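Cytochrome c552 (Thermochromatium tepidum, PDB 5ZE8) binds five heme c groups and probably carries electrons at low potential in a thermophilic purple sulfur photosynthetic bacterium. Local coordinates at residues A[324-329]-A[335-340]. Numbering follows the deposited sequence.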
loop_
_atom_site.group_PDB
_atom_site.type_symbol
_atom_site.label_atom_id
_atom_site.label_comp_id
_atom_site.label_asym_id
_atom_site.label_seq_id
_atom_site.Cartn_x
_atom_site.Cartn_y
_atom_site.Cartn_z
ATOM N N LYS A 324 5.094 -13.119 -18.366
ATOM C CA LYS A 324 5.892 -14.093 -19.120
ATOM C C LYS A 324 4.944 -15.040 -19.844
ATOM O O LYS A 324 4.158 -15.682 -19.213
ATOM C CB LYS A 324 6.750 -14.875 -18.196
ATOM C CG LYS A 324 7.784 -14.063 -17.497
ATOM C CD LYS A 324 8.967 -13.692 -18.414
ATOM C CE LYS A 324 9.911 -14.847 -18.735
ATOM N NZ LYS A 324 10.527 -15.438 -17.551
ATOM N N LEU A 325 5.099 -15.147 -21.138
ATOM C CA LEU A 325 4.322 -16.028 -21.971
ATOM C C LEU A 325 5.301 -16.930 -22.713
ATOM O O LEU A 325 6.219 -16.467 -23.384
ATOM C CB LEU A 325 3.447 -15.310 -22.993
ATOM C CG LEU A 325 2.438 -16.049 -23.863
ATOM C CD1 LEU A 325 1.378 -16.626 -22.907
ATOM C CD2 LEU A 325 1.809 -15.126 -24.898
ATOM N N THR A 326 5.069 -18.230 -22.574
ATOM C CA THR A 326 6.098 -19.204 -23.008
ATOM C C THR A 326 5.375 -20.346 -23.716
ATOM O O THR A 326 4.393 -20.814 -23.256
ATOM C CB THR A 326 6.919 -19.739 -21.841
ATOM O OG1 THR A 326 7.467 -18.687 -21.006
ATOM C CG2 THR A 326 8.100 -20.616 -22.303
ATOM N N ALA A 327 5.959 -20.836 -24.827
ATOM C CA ALA A 327 5.421 -21.983 -25.558
ATOM C C ALA A 327 6.421 -23.118 -25.452
ATOM O O ALA A 327 7.643 -22.910 -25.528
ATOM C CB ALA A 327 5.186 -21.679 -26.996
ATOM N N TYR A 328 5.910 -24.298 -25.165
ATOM C CA TYR A 328 6.778 -25.484 -24.885
ATOM C C TYR A 328 6.423 -26.631 -25.861
ATOM O O TYR A 328 5.252 -26.745 -26.243
ATOM C CB TYR A 328 6.528 -26.042 -23.479
ATOM C CG TYR A 328 6.823 -25.040 -22.382
ATOM C CD1 TYR A 328 5.827 -24.157 -21.951
ATOM C CD2 TYR A 328 8.069 -24.970 -21.768
ATOM C CE1 TYR A 328 6.111 -23.234 -20.932
ATOM C CE2 TYR A 328 8.340 -24.070 -20.737
ATOM C CZ TYR A 328 7.340 -23.226 -20.346
ATOM O OH TYR A 328 7.646 -22.350 -19.306
ATOM N N ASP A 329 7.447 -27.485 -26.168
ATOM C CA ASP A 329 7.186 -28.704 -26.815
ATOM C C ASP A 329 6.661 -29.731 -25.807
ATOM O O ASP A 329 6.602 -29.515 -24.563
ATOM C CB ASP A 329 8.412 -29.200 -27.667
ATOM C CG ASP A 329 9.545 -29.758 -26.863
ATOM O OD1 ASP A 329 9.408 -30.147 -25.693
ATOM O OD2 ASP A 329 10.657 -29.857 -27.504
ATOM N N LEU A 335 10.161 -23.482 -26.692
ATOM C CA LEU A 335 10.247 -23.126 -28.075
ATOM C C LEU A 335 10.206 -21.634 -28.389
ATOM O O LEU A 335 10.700 -21.146 -29.421
ATOM C CB LEU A 335 9.162 -23.863 -28.836
ATOM C CG LEU A 335 9.163 -25.383 -28.744
ATOM C CD1 LEU A 335 7.979 -25.847 -29.517
ATOM C CD2 LEU A 335 10.427 -25.988 -29.289
ATOM N N TRP A 336 9.511 -20.880 -27.546
ATOM C CA TRP A 336 9.311 -19.454 -27.790
ATOM C C TRP A 336 8.989 -18.778 -26.505
ATOM O O TRP A 336 8.370 -19.403 -25.640
ATOM C CB TRP A 336 8.099 -19.275 -28.732
ATOM C CG TRP A 336 7.724 -17.871 -29.029
ATOM C CD1 TRP A 336 8.146 -17.090 -30.062
ATOM C CD2 TRP A 336 6.837 -17.040 -28.250
ATOM N NE1 TRP A 336 7.522 -15.859 -30.020
ATOM C CE2 TRP A 336 6.749 -15.795 -28.896
ATOM C CE3 TRP A 336 6.071 -17.261 -27.102
ATOM C CZ2 TRP A 336 5.958 -14.759 -28.440
ATOM C CZ3 TRP A 336 5.283 -16.207 -26.653
ATOM C CH2 TRP A 336 5.283 -14.967 -27.290
ATOM N N GLN A 337 9.369 -17.514 -26.370
ATOM C CA GLN A 337 9.063 -16.745 -25.159
ATOM C C GLN A 337 8.880 -15.319 -25.549
ATOM O O GLN A 337 9.612 -14.789 -26.402
ATOM C CB GLN A 337 10.231 -16.736 -24.218
ATOM C CG GLN A 337 10.363 -17.940 -23.399
ATOM C CD GLN A 337 11.517 -17.913 -22.410
ATOM O OE1 GLN A 337 11.939 -18.973 -21.967
ATOM N NE2 GLN A 337 11.954 -16.717 -21.973
ATOM N N ASN A 338 8.016 -14.600 -24.876
ATOM C CA ASN A 338 7.779 -13.195 -25.237
ATOM C C ASN A 338 9.000 -12.354 -24.897
ATOM O O ASN A 338 9.242 -11.302 -25.561
ATOM C CB ASN A 338 6.530 -12.601 -24.500
ATOM C CG ASN A 338 6.693 -12.532 -22.997
ATOM O OD1 ASN A 338 7.073 -13.526 -22.339
ATOM N ND2 ASN A 338 6.410 -11.313 -22.403
ATOM N N ALA A 339 9.696 -12.742 -23.864
ATOM C CA ALA A 339 10.755 -11.997 -23.280
ATOM C C ALA A 339 11.726 -13.005 -22.866
ATOM O O ALA A 339 11.433 -13.915 -22.051
ATOM C CB ALA A 339 10.286 -11.181 -22.076
ATOM N N ALA A 340 12.911 -12.873 -23.469
ATOM C CA ALA A 340 13.986 -13.782 -23.210
ATOM C C ALA A 340 14.370 -13.705 -21.766
ATOM O O ALA A 340 14.384 -14.741 -21.110
ATOM C CB ALA A 340 15.180 -13.513 -24.105
HETATM O O HOH W 1 12.741 -16.312 -19.157
HETATM O O HOH W 2 8.442 -15.958 -21.260
#
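Strands 324-328 and 335-337 run antiparallel, their axes 4.7 Å apart at closest approach, and Ala327 N gives a nearly straight hydrogen bond of 2.9 Å to Trp336 O. Ala327 O takes a firm bond from Leu335 N, at 2.8 Å, and a weak one from Trp336 N; two residues facing one in this way make a classic beta bulge. Next along, Thr326 and Gln337 form a non-hydrogen-bonded pair, their side chains side by side with CG2 of the threonine 3.7 Å from CG of the glutamine. The ladder belongs to a beta hairpin at the margin of an antiparallel sheet, where strand 397-405 bonds to the other side of 320-328. Leu325 CG meets the edge of the indole in its plane, 4.0 Å from Trp336 CZ3. The benzo edge reaches Leu325 because chi1 of Trp336, 177°, sets CG opposite the backbone N; CZ3 also comes 3.4 Å from Leu325 O, and Asn338 N sits over one ring face, offset toward the rim. Ile390 and Pro391 also touch the indole. Beyond the strand end Asn338 continues the pairing: its N bonds Leu325 O, while its OD1 accepts Leu325 N at 2.8 Å, the donor standing well above the carbonyl plane. Asn338 ND2 hydrogen-bonds Leu323 O and Asp347 OD2. With an alanine here, Leu325 N would probably lose its side-chain acceptor, and Leu323 O and Asp347 their amide donor. A water donates to Asn338 OD1 and reaches Thr326 OG1.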